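PDB 5T8U: lipoate-protein ligase 1 from Plasmodium falciparum, which belongs to the lipoate-protein ligase family, pairing a lipoyl protein ligase A/B catalytic domain with a C-terminal domain, and holds lipoic acid in a pocket. Local coordinates for residues L122-L125 against N126-N130; I171-K175 against N176-K180; Q20-H23 against F24-L28; D351-R354 against S355-Q359. All blocks are in the same frame, centred on the assembly; numbering follows the deposited sequence.

Contact 1 (L122-L125 against N126-N130); sequences LIIL and NTLKN
Leu122 meets Asn126 one helical turn on, by backbone and side chain together. The carbonyl O of Leu122 accepts the backbone N of Asn126 at 2.9 Å, while the branch of the leucine runs across the carboxamide, CG standing 3.6 Å from ND2 and CD1 touching OD1 and ND2. With CG anti to the backbone N (chi1 179°), the branch lies beside its own carbonyl and reaches the carboxamide of Asn126. The next carbonyl, Ile123 O, carries two donors: Thr127 N, and Thr127 OG1 at 2.9 Å, which arrive from opposite faces of the carbonyl plane. The threonine hydroxyl is thus folded back onto its own helix, a common way for a buried Thr to satisfy its OG1. All of this belongs to the regular α-helix 117-132 of the catalytic domain, whose Ile123 and Thr127 pack against helix 213-227, through Phe227 and Leu220 among others. Ile124 packs on Phe108 and Phe110 of strand 105-112. Its O takes Leu128 N at 3.0 Å, and its CG2 lies 3.6 Å from Leu128 CD1, the two side chains running side by side in the same direction. Leu125 closes the series by accepting Lys129 N at 2.9 Å with a nearly straight N-H···O angle of 169°, as its side chain reaches Ile144 and Ala136.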
loop_
_atom_site.group_PDB
_atom_site.type_symbol
_atom_site.label_atom_id
_atom_site.label_comp_id
_atom_site.label_asym_id
_atom_site.label_seq_id
_atom_site.Cartn_x
_atom_site.Cartn_y
_atom_site.Cartn_z
ATOM N N LEU A 122 1.502 -13.373 -9.834
ATOM C CA LEU A 122 1.581 -14.271 -10.983
ATOM C C LEU A 122 1.017 -13.611 -12.235
ATOM O O LEU A 122 1.528 -13.826 -13.338
ATOM C CB LEU A 122 0.844 -15.577 -10.690
ATOM C CG LEU A 122 0.837 -16.598 -11.836
ATOM C CD1 LEU A 122 2.254 -16.975 -12.245
ATOM C CD2 LEU A 122 0.045 -17.839 -11.453
ATOM N N ILE A 123 -0.044 -12.815 -12.089
ATOM C CA ILE A 123 -0.555 -12.054 -13.223
ATOM C C ILE A 123 0.517 -11.105 -13.737
ATOM O O ILE A 123 0.752 -11.004 -14.949
ATOM C CB ILE A 123 -1.841 -11.301 -12.830
ATOM C CG1 ILE A 123 -2.957 -12.296 -12.497
ATOM C CG2 ILE A 123 -2.287 -10.358 -13.955
ATOM C CD1 ILE A 123 -4.198 -11.658 -11.901
ATOM N N ILE A 124 1.198 -10.408 -12.826
ATOM C CA ILE A 124 2.228 -9.461 -13.248
ATOM C C ILE A 124 3.380 -10.195 -13.930
ATOM O O ILE A 124 3.812 -9.825 -15.030
ATOM C CB ILE A 124 2.709 -8.627 -12.046
ATOM C CG1 ILE A 124 1.522 -7.881 -11.423
ATOM C CG2 ILE A 124 3.789 -7.638 -12.479
ATOM C CD1 ILE A 124 1.851 -7.118 -10.160
ATOM N N LEU A 125 3.887 -11.254 -13.296
ATOM C CA LEU A 125 4.994 -12.005 -13.882
ATOM C C LEU A 125 4.624 -12.556 -15.254
ATOM O O LEU A 125 5.425 -12.493 -16.194
ATOM C CB LEU A 125 5.412 -13.136 -12.942
ATOM C CG LEU A 125 5.994 -12.703 -11.593
ATOM C CD1 LEU A 125 6.113 -13.895 -10.655
ATOM C CD2 LEU A 125 7.343 -12.035 -11.775
ATOM N N ASN A 126 3.415 -13.106 -15.387
ATOM C CA ASN A 126 2.956 -13.577 -16.690
ATOM C C ASN A 126 2.924 -12.439 -17.702
ATOM O O ASN A 126 3.260 -12.633 -18.875
ATOM C CB ASN A 126 1.573 -14.218 -16.564
ATOM C CG ASN A 126 1.611 -15.555 -15.849
ATOM O OD1 ASN A 126 2.652 -16.211 -15.787
ATOM N ND2 ASN A 126 0.469 -15.973 -15.315
ATOM N N THR A 127 2.514 -11.244 -17.269
ATOM C CA THR A 127 2.573 -10.078 -18.145
ATOM C C THR A 127 3.989 -9.868 -18.666
ATOM O O THR A 127 4.236 -9.919 -19.879
ATOM C CB THR A 127 2.082 -8.833 -17.397
ATOM O OG1 THR A 127 0.702 -8.990 -17.051
ATOM C CG2 THR A 127 2.248 -7.573 -18.244
ATOM N N LEU A 128 4.939 -9.646 -17.755
ATOM C CA LEU A 128 6.305 -9.341 -18.170
ATOM C C LEU A 128 6.861 -10.432 -19.078
ATOM O O LEU A 128 7.437 -10.145 -20.134
ATOM C CB LEU A 128 7.198 -9.154 -16.942
ATOM C CG LEU A 128 7.091 -7.811 -16.209
ATOM C CD1 LEU A 128 5.773 -7.686 -15.464
ATOM C CD2 LEU A 128 8.261 -7.632 -15.251
ATOM N N LYS A 129 6.685 -11.695 -18.686
ATOM C CA LYS A 129 7.252 -12.801 -19.450
ATOM C C LYS A 129 6.621 -12.894 -20.834
ATOM O O LYS A 129 7.312 -12.816 -21.857
ATOM C CB LYS A 129 7.056 -14.110 -18.683
ATOM C CG LYS A 129 7.837 -15.292 -19.235
ATOM C CD LYS A 129 7.201 -16.610 -18.816
ATOM C CE LYS A 129 8.235 -17.717 -18.674
ATOM N NZ LYS A 129 7.610 -19.014 -18.288
ATOM N N ASN A 130 5.298 -13.063 -20.885
ATOM C CA ASN A 130 4.632 -13.329 -22.156
ATOM C C ASN A 130 4.766 -12.155 -23.115
ATOM O O ASN A 130 5.026 -12.348 -24.309
ATOM C CB ASN A 130 3.158 -13.651 -21.916
ATOM C CG ASN A 130 2.960 -14.949 -21.166
ATOM O OD1 ASN A 130 3.848 -15.800 -21.128
ATOM N ND2 ASN A 130 1.787 -15.114 -20.566
#

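Contact 2 (I171-K175 against N176-K180); sequences INLEK and NILNK
The backbone from Glu174 to Leu178 turns from an extended course into the start of a short helix. Glu174 is still extended, and from Lys175 onward the chain coils. Across the turn one weak hydrogen bond runs from Leu178 N to Lys175 O, 3.5 Å long. Glu174 has CG anti to its backbone N (chi1 -167°) and an extended chain beyond it, which lays the aliphatic part and the carboxylate across Ile177. Its CD lies 3.6 Å from Ile177 CB, and Ile177 CG2 sits 3.3 Å from Glu174 O. Leu178 leans back over the same turn, with CG 3.2 Å from Lys175 O, and its CD2 meets Leu173 CD2 at a looser 4.3 Å. The polar end of Lys175 is engaged outside the turn: NZ is hydrogen-bonded to Ile202 O and Thr201 OG1, while the side chain also touches Leu204. Leu173, Ile177 and Leu178 all pack on Tyr100 of strand 99-101, which gives this surface turn an apolar contact with the domain. It is the connection by which strand 162-170 of the large mixed sheet of the catalytic domain passes into the weakly bonded helix 178-181.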
loop_
_atom_site.group_PDB
_atom_site.type_symbol
_atom_site.label_atom_id
_atom_site.label_comp_id
_atom_site.label_asym_id
_atom_site.label_seq_id
_atom_site.Cartn_x
_atom_site.Cartn_y
_atom_site.Cartn_z
ATOM N N ILE A 171 8.746 1.885 -14.809
ATOM C CA ILE A 171 8.915 1.929 -16.257
ATOM C C ILE A 171 10.082 2.850 -16.587
ATOM O O ILE A 171 11.151 2.393 -17.010
ATOM C CB ILE A 171 7.628 2.410 -16.957
ATOM C CG1 ILE A 171 6.419 1.566 -16.530
ATOM C CG2 ILE A 171 7.802 2.395 -18.478
ATOM C CD1 ILE A 171 6.461 0.122 -16.980
ATOM N N ASN A 172 9.883 4.155 -16.390
ATOM C CA ASN A 172 10.869 5.174 -16.734
ATOM C C ASN A 172 11.113 6.117 -15.561
ATOM O O ASN A 172 11.428 7.293 -15.757
ATOM C CB ASN A 172 10.420 5.962 -17.965
ATOM C CG ASN A 172 11.511 6.862 -18.517
ATOM O OD1 ASN A 172 12.697 6.552 -18.416
ATOM N ND2 ASN A 172 11.109 7.989 -19.095
ATOM N N LEU A 173 10.962 5.619 -14.336
ATOM C CA LEU A 173 11.164 6.453 -13.160
ATOM C C LEU A 173 12.555 7.079 -13.176
ATOM O O LEU A 173 13.536 6.452 -13.582
ATOM C CB LEU A 173 10.971 5.628 -11.884
ATOM C CG LEU A 173 11.251 6.347 -10.562
ATOM C CD1 LEU A 173 10.272 7.483 -10.375
ATOM C CD2 LEU A 173 11.188 5.381 -9.392
ATOM N N GLU A 174 12.630 8.333 -12.739
ATOM C CA GLU A 174 13.909 9.020 -12.585
ATOM C C GLU A 174 14.620 8.425 -11.376
ATOM O O GLU A 174 14.281 8.723 -10.229
ATOM C CB GLU A 174 13.687 10.521 -12.426
ATOM C CG GLU A 174 14.948 11.360 -12.558
ATOM C CD GLU A 174 14.660 12.848 -12.494
ATOM O OE1 GLU A 174 15.586 13.647 -12.751
ATOM O OE2 GLU A 174 13.508 13.220 -12.186
ATOM N N LYS A 175 15.608 7.563 -11.629
ATOM C CA LYS A 175 16.227 6.799 -10.551
ATOM C C LYS A 175 17.161 7.652 -9.700
ATOM O O LYS A 175 17.194 7.503 -8.473
ATOM C CB LYS A 175 16.992 5.607 -11.127
ATOM C CG LYS A 175 17.754 4.805 -10.084
ATOM C CD LYS A 175 18.578 3.698 -10.717
ATOM C CE LYS A 175 19.396 2.957 -9.671
ATOM N NZ LYS A 175 20.227 1.876 -10.271
ATOM N N ASN A 176 17.934 8.543 -10.325
ATOM C CA ASN A 176 18.948 9.288 -9.585
ATOM C C ASN A 176 18.331 10.324 -8.654
ATOM O O ASN A 176 18.893 10.604 -7.587
ATOM C CB ASN A 176 19.914 9.963 -10.557
ATOM C CG ASN A 176 20.878 8.981 -11.199
ATOM O OD1 ASN A 176 21.140 7.906 -10.658
ATOM N ND2 ASN A 176 21.415 9.348 -12.355
ATOM N N ILE A 177 17.187 10.901 -9.027
ATOM C CA ILE A 177 16.603 11.983 -8.242
ATOM C C ILE A 177 16.180 11.512 -6.857
ATOM O O ILE A 177 16.068 12.328 -5.935
ATOM C CB ILE A 177 15.412 12.604 -9.007
ATOM C CG1 ILE A 177 15.118 14.016 -8.497
ATOM C CG2 ILE A 177 14.164 11.729 -8.903
ATOM C CD1 ILE A 177 16.041 15.068 -9.075
ATOM N N LEU A 178 15.953 10.207 -6.685
ATOM C CA LEU A 178 15.414 9.689 -5.430
ATOM C C LEU A 178 16.217 10.177 -4.229
ATOM O O LEU A 178 15.649 10.652 -3.238
ATOM C CB LEU A 178 15.394 8.161 -5.467
ATOM C CG LEU A 178 14.635 7.517 -6.627
ATOM C CD1 LEU A 178 14.746 6.002 -6.562
ATOM C CD2 LEU A 178 13.184 7.936 -6.601
ATOM N N ASN A 179 17.543 10.066 -4.301
ATOM C CA ASN A 179 18.388 10.388 -3.157
ATOM C C ASN A 179 18.267 11.840 -2.712
ATOM O O ASN A 179 18.780 12.181 -1.640
ATOM C CB ASN A 179 19.846 10.062 -3.485
ATOM C CG ASN A 179 20.121 8.569 -3.496
ATOM O OD1 ASN A 179 19.659 7.836 -2.622
ATOM N ND2 ASN A 179 20.868 8.112 -4.494
ATOM N N LYS A 180 17.614 12.703 -3.494
ATOM C CA LYS A 180 17.393 14.075 -3.051
ATOM C C LYS A 180 16.294 14.169 -2.001
ATOM O O LYS A 180 16.332 15.065 -1.150
ATOM C CB LYS A 180 17.028 14.970 -4.236
ATOM C CG LYS A 180 18.162 15.237 -5.210
ATOM C CD LYS A 180 17.729 16.243 -6.265
ATOM C CE LYS A 180 18.792 16.444 -7.332
ATOM N NZ LYS A 180 18.348 17.409 -8.379
#

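Contact 3 (Q20-H23 against F24-L28); sequences QNIH and FNLSL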
loop_
_atom_site.group_PDB
_atom_site.type_symbol
_atom_site.label_atom_id
_atom_site.label_comp_id
_atom_site.label_asym_id
_atom_site.label_seq_id
_atom_site.Cartn_x
_atom_site.Cartn_y
_atom_site.Cartn_z
ATOM N N GLN A 20 -3.615 12.563 -12.122
ATOM C CA GLN A 20 -2.211 12.347 -11.792
ATOM C C GLN A 20 -1.830 12.969 -10.452
ATOM O O GLN A 20 -0.647 13.230 -10.211
ATOM C CB GLN A 20 -1.317 12.893 -12.907
ATOM C CG GLN A 20 -1.582 12.251 -14.263
ATOM C CD GLN A 20 -0.695 12.803 -15.361
ATOM O OE1 GLN A 20 -0.212 13.931 -15.277
ATOM N NE2 GLN A 20 -0.471 12.002 -16.397
ATOM N N ASN A 21 -2.801 13.206 -9.573
ATOM C CA ASN A 21 -2.539 13.732 -8.240
ATOM C C ASN A 21 -2.540 12.584 -7.240
ATOM O O ASN A 21 -3.487 11.791 -7.199
ATOM C CB ASN A 21 -3.583 14.778 -7.849
ATOM C CG ASN A 21 -3.370 15.319 -6.448
ATOM O OD1 ASN A 21 -3.912 14.789 -5.479
ATOM N ND2 ASN A 21 -2.572 16.374 -6.334
ATOM N N ILE A 22 -1.478 12.499 -6.436
ATOM C CA ILE A 22 -1.334 11.378 -5.510
ATOM C C ILE A 22 -2.494 11.345 -4.522
ATOM O O ILE A 22 -3.037 10.275 -4.216
ATOM C CB ILE A 22 0.028 11.446 -4.791
ATOM C CG1 ILE A 22 0.195 10.268 -3.825
ATOM C CG2 ILE A 22 0.193 12.766 -4.040
ATOM C CD1 ILE A 22 0.141 8.903 -4.488
ATOM N N HIS A 23 -2.896 12.509 -4.007
ATOM C CA HIS A 23 -3.999 12.550 -3.053
ATOM C C HIS A 23 -5.312 12.155 -3.716
ATOM O O HIS A 23 -6.127 11.441 -3.121
ATOM C CB HIS A 23 -4.110 13.944 -2.437
ATOM C CG HIS A 23 -2.844 14.422 -1.799
ATOM N ND1 HIS A 23 -2.379 15.712 -1.940
ATOM C CD2 HIS A 23 -1.945 13.782 -1.015
ATOM C CE1 HIS A 23 -1.248 15.846 -1.272
ATOM N NE2 HIS A 23 -0.962 14.688 -0.701
ATOM N N PHE A 24 -5.529 12.608 -4.951
ATOM C CA PHE A 24 -6.758 12.278 -5.662
ATOM C C PHE A 24 -6.861 10.777 -5.903
ATOM O O PHE A 24 -7.880 10.150 -5.587
ATOM C CB PHE A 24 -6.810 13.045 -6.985
ATOM C CG PHE A 24 -8.160 13.039 -7.638
ATOM C CD1 PHE A 24 -9.084 14.031 -7.354
ATOM C CD2 PHE A 24 -8.507 12.043 -8.534
ATOM C CE1 PHE A 24 -10.327 14.029 -7.951
ATOM C CE2 PHE A 24 -9.750 12.037 -9.136
ATOM C CZ PHE A 24 -10.661 13.031 -8.843
ATOM N N ASN A 25 -5.802 10.181 -6.455
ATOM C CA ASN A 25 -5.831 8.753 -6.759
ATOM C C ASN A 25 -5.884 7.914 -5.488
ATOM O O ASN A 25 -6.527 6.860 -5.465
ATOM C CB ASN A 25 -4.616 8.366 -7.599
ATOM C CG ASN A 25 -4.647 8.978 -8.983
ATOM O OD1 ASN A 25 -5.717 9.213 -9.543
ATOM N ND2 ASN A 25 -3.471 9.234 -9.545
ATOM N N LEU A 26 -5.202 8.350 -4.427
ATOM C CA LEU A 26 -5.320 7.651 -3.152
ATOM C C LEU A 26 -6.743 7.727 -2.613
ATOM O O LEU A 26 -7.228 6.765 -2.004
ATOM C CB LEU A 26 -4.330 8.227 -2.138
ATOM C CG LEU A 26 -2.866 7.817 -2.315
ATOM C CD1 LEU A 26 -1.965 8.664 -1.431
ATOM C CD2 LEU A 26 -2.667 6.340 -2.004
ATOM N N SER A 27 -7.428 8.852 -2.833
ATOM C CA SER A 27 -8.827 8.953 -2.430
ATOM C C SER A 27 -9.699 8.006 -3.247
ATOM O O SER A 27 -10.614 7.375 -2.706
ATOM C CB SER A 27 -9.311 10.394 -2.575
ATOM O OG SER A 27 -8.488 11.279 -1.836
ATOM N N LEU A 28 -9.434 7.898 -4.552
ATOM C CA LEU A 28 -10.132 6.910 -5.369
ATOM C C LEU A 28 -9.917 5.505 -4.821
ATOM O O LEU A 28 -10.873 4.749 -4.619
ATOM C CB LEU A 28 -9.653 6.993 -6.819
ATOM C CG LEU A 28 -10.115 8.196 -7.643
ATOM C CD1 LEU A 28 -9.343 8.262 -8.952
ATOM C CD2 LEU A 28 -11.613 8.131 -7.913
#
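His23, Phe24 and Leu26 have much of their surface covered at this helix start, each in a different way. Phe24 is met by Asn21, the N-cap residue of helix 22-34. Asn21 OD1 accepts Phe24 N at 2.8 Å, in the carbonyl plane and on a lone pair, although the N-H···O angle is a bent 149°. Having CG anti to its backbone N (chi1 178°) swings the Asn21 amide over the first turn, where it crosses the Phe24 side chain at about a right angle, amide and ring planes 82° apart. His23 contributes its carbonyl: His23 O takes Ser27 OG at 2.7 Å and Ser27 N at 2.9 Å from opposite faces of its plane, which ties the serine hydroxyl to the helix. The imidazole has Ile22 CG2 over one face, offset toward the rim, and is held by a hydrogen bond from NE2 to Val89 O. Leu26 lies alongside Ile22, pointing the same way, with its CD1 3.6 Å from Ile22 CG1, and its backbone N bonds to Ile22 O. Asn25 is hydrogen-bonded through OD1 to Ser17 OG and through ND2 to Asn61 OD1 and Asn19 O. Ile22 and Leu26 touch Trp59 of strand 55-59, a lipoic acid pocket residue, and Ala90 of strand 88-90, whereas Phe24 stacks edge-to-face with Phe258 and Ser27 touches Tyr262 and Leu265, all three on helix 256-266.

Contact 4 (D351-R354 against S355-Q359); sequences DEVR and SWILQ
Val353 and Arg354 contact Trp356, Ile357 and Leu358 in the last turns of the α-helix 347-357, which packs in the C-terminal domain against strands 280-286 and 289-297 of an antiparallel sheet and against helix 332-341. Backbone hydrogen bonds come first. Ser355 N, Trp356 N and Ile357 N bond to Asp351 O, Glu352 O and Val353 O, and Leu358 N, just past the helix end, still bonds to Arg354 O at 2.9 Å with a nearly straight N-H···O angle of 169°. The Trp356 bond is more bent, at 133°, and its N also makes a weak second bond to Val353 O, which makes the amide shared between two carbonyls. Apolar contacts within the helix are looser: Val353 CG1 approaches Ile357 CD1 at 4.3 Å and Trp356 CE3 at 4.5 Å. They take their place in a wider apolar layer, where Val353 meets Leu291, Ile357 meets Leu293 and Phe339, and the indole of Trp356 packs edge-to-face with Phe286 while its NE1 is hydrogen-bonded to Glu360 OE2. Charged and apolar groups mix at Arg354, whose chain is extended from CG to NE although chi1, at 108°, is away from a staggered value. The side chains of Arg354 and Leu358 cross at a slant, with Arg354 NH2 3.2 Å from Leu358 CD1.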
loop_
_atom_site.group_PDB
_atom_site.type_symbol
_atom_site.label_atom_id
_atom_site.label_comp_id
_atom_site.label_asym_id
_atom_site.label_seq_id
_atom_site.Cartn_x
_atom_site.Cartn_y
_atom_site.Cartn_z
ATOM N N ASP A 351 5.740 -12.876 18.805
ATOM C CA ASP A 351 6.654 -13.504 19.754
ATOM C C ASP A 351 8.010 -12.812 19.744
ATOM O O ASP A 351 8.559 -12.480 20.801
ATOM C CB ASP A 351 6.812 -14.991 19.436
ATOM C CG ASP A 351 5.551 -15.784 19.708
ATOM O OD1 ASP A 351 5.591 -17.025 19.576
ATOM O OD2 ASP A 351 4.518 -15.165 20.036
ATOM N N GLU A 352 8.568 -12.587 18.554
ATOM C CA GLU A 352 9.870 -11.933 18.463
ATOM C C GLU A 352 9.826 -10.529 19.059
ATOM O O GLU A 352 10.737 -10.129 19.796
ATOM C CB GLU A 352 10.325 -11.888 17.004
ATOM C CG GLU A 352 11.776 -11.487 16.815
ATOM C CD GLU A 352 12.222 -11.582 15.369
ATOM O OE1 GLU A 352 11.348 -11.610 14.476
ATOM O OE2 GLU A 352 13.447 -11.633 15.124
ATOM N N VAL A 353 8.767 -9.772 18.766
ATOM C CA VAL A 353 8.682 -8.396 19.246
ATOM C C VAL A 353 8.577 -8.362 20.767
ATOM O O VAL A 353 9.244 -7.557 21.426
ATOM C CB VAL A 353 7.504 -7.666 18.574
ATOM C CG1 VAL A 353 7.272 -6.294 19.208
ATOM C CG2 VAL A 353 7.770 -7.504 17.083
ATOM N N ARG A 354 7.741 -9.225 21.352
ATOM C CA ARG A 354 7.638 -9.258 22.810
ATOM C C ARG A 354 8.960 -9.689 23.431
ATOM O O ARG A 354 9.411 -9.104 24.425
ATOM C CB ARG A 354 6.499 -10.187 23.247
ATOM C CG ARG A 354 6.936 -11.511 23.874
ATOM C CD ARG A 354 5.744 -12.349 24.305
ATOM N NE ARG A 354 6.161 -13.659 24.800
ATOM C CZ ARG A 354 6.570 -13.904 26.042
ATOM N NH1 ARG A 354 6.932 -15.131 26.388
ATOM N NH2 ARG A 354 6.623 -12.930 26.941
ATOM N N SER A 355 9.600 -10.709 22.853
ATOM C CA SER A 355 10.921 -11.113 23.315
ATOM C C SER A 355 11.904 -9.954 23.253
ATOM O O SER A 355 12.871 -9.918 24.023
ATOM C CB SER A 355 11.426 -12.289 22.483
ATOM O OG SER A 355 12.773 -12.593 22.798
ATOM N N TRP A 356 11.679 -8.999 22.347
ATOM C CA TRP A 356 12.519 -7.806 22.310
ATOM C C TRP A 356 12.149 -6.827 23.420
ATOM O O TRP A 356 13.028 -6.285 24.097
ATOM C CB TRP A 356 12.406 -7.123 20.948
ATOM C CG TRP A 356 13.026 -5.764 20.937
ATOM C CD1 TRP A 356 14.307 -5.449 21.277
ATOM C CD2 TRP A 356 12.394 -4.531 20.570
ATOM N NE1 TRP A 356 14.516 -4.099 21.147
ATOM C CE2 TRP A 356 13.356 -3.512 20.715
ATOM C CE3 TRP A 356 11.109 -4.190 20.133
ATOM C CZ2 TRP A 356 13.075 -2.176 20.437
ATOM C CZ3 TRP A 356 10.833 -2.861 19.858
ATOM C CH2 TRP A 356 11.812 -1.872 20.010
ATOM N N ILE A 357 10.851 -6.586 23.617
ATOM C CA ILE A 357 10.418 -5.579 24.583
ATOM C C ILE A 357 10.806 -5.989 25.996
ATOM O O ILE A 357 11.209 -5.151 26.810
ATOM C CB ILE A 357 8.902 -5.333 24.456
ATOM C CG1 ILE A 357 8.620 -4.515 23.191
ATOM C CG2 ILE A 357 8.354 -4.620 25.703
ATOM C CD1 ILE A 357 7.160 -4.210 22.947
ATOM N N LEU A 358 10.694 -7.280 26.313
ATOM C CA LEU A 358 11.043 -7.728 27.658
ATOM C C LEU A 358 12.521 -7.552 27.977
ATOM O O LEU A 358 12.928 -7.853 29.105
ATOM C CB LEU A 358 10.645 -9.191 27.848
ATOM C CG LEU A 358 9.157 -9.518 27.691
ATOM C CD1 LEU A 358 8.898 -10.956 28.096
ATOM C CD2 LEU A 358 8.272 -8.573 28.500
ATOM N N GLN A 359 13.331 -7.083 27.031
ATOM C CA GLN A 359 14.729 -6.764 27.287
ATOM C C GLN A 359 14.987 -5.262 27.308
ATOM O O GLN A 359 16.144 -4.843 27.407
ATOM C CB GLN A 359 15.614 -7.447 26.244
ATOM C CG GLN A 359 15.625 -8.960 26.381
ATOM C CD GLN A 359 16.025 -9.670 25.104
ATOM O OE1 GLN A 359 16.242 -9.042 24.067
ATOM N NE2 GLN A 359 16.116 -10.993 25.172
#

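Overall arrangement
Contacts 1, 2 and 3 belong to the catalytic domain, whereas contact 4 lies in the C-terminal domain, its centre 37 to 40 Å from the other three. Contact 3 is nearest the ligand: the side chain of Leu26 is about 5 Å from lipoic acid, compared with about 10 Å for both Ile124 of contact 1 and Leu173 of contact 2. No two contacts touch. By nearest atoms contacts 1 and 2 are closest, about 8 Å apart; by centres contacts 2 and 3 are, 21 Å apart. Contacts 3 and 4 lie on opposite sides of the chain's centre. In sequence the order is 3, 1, 2, 4.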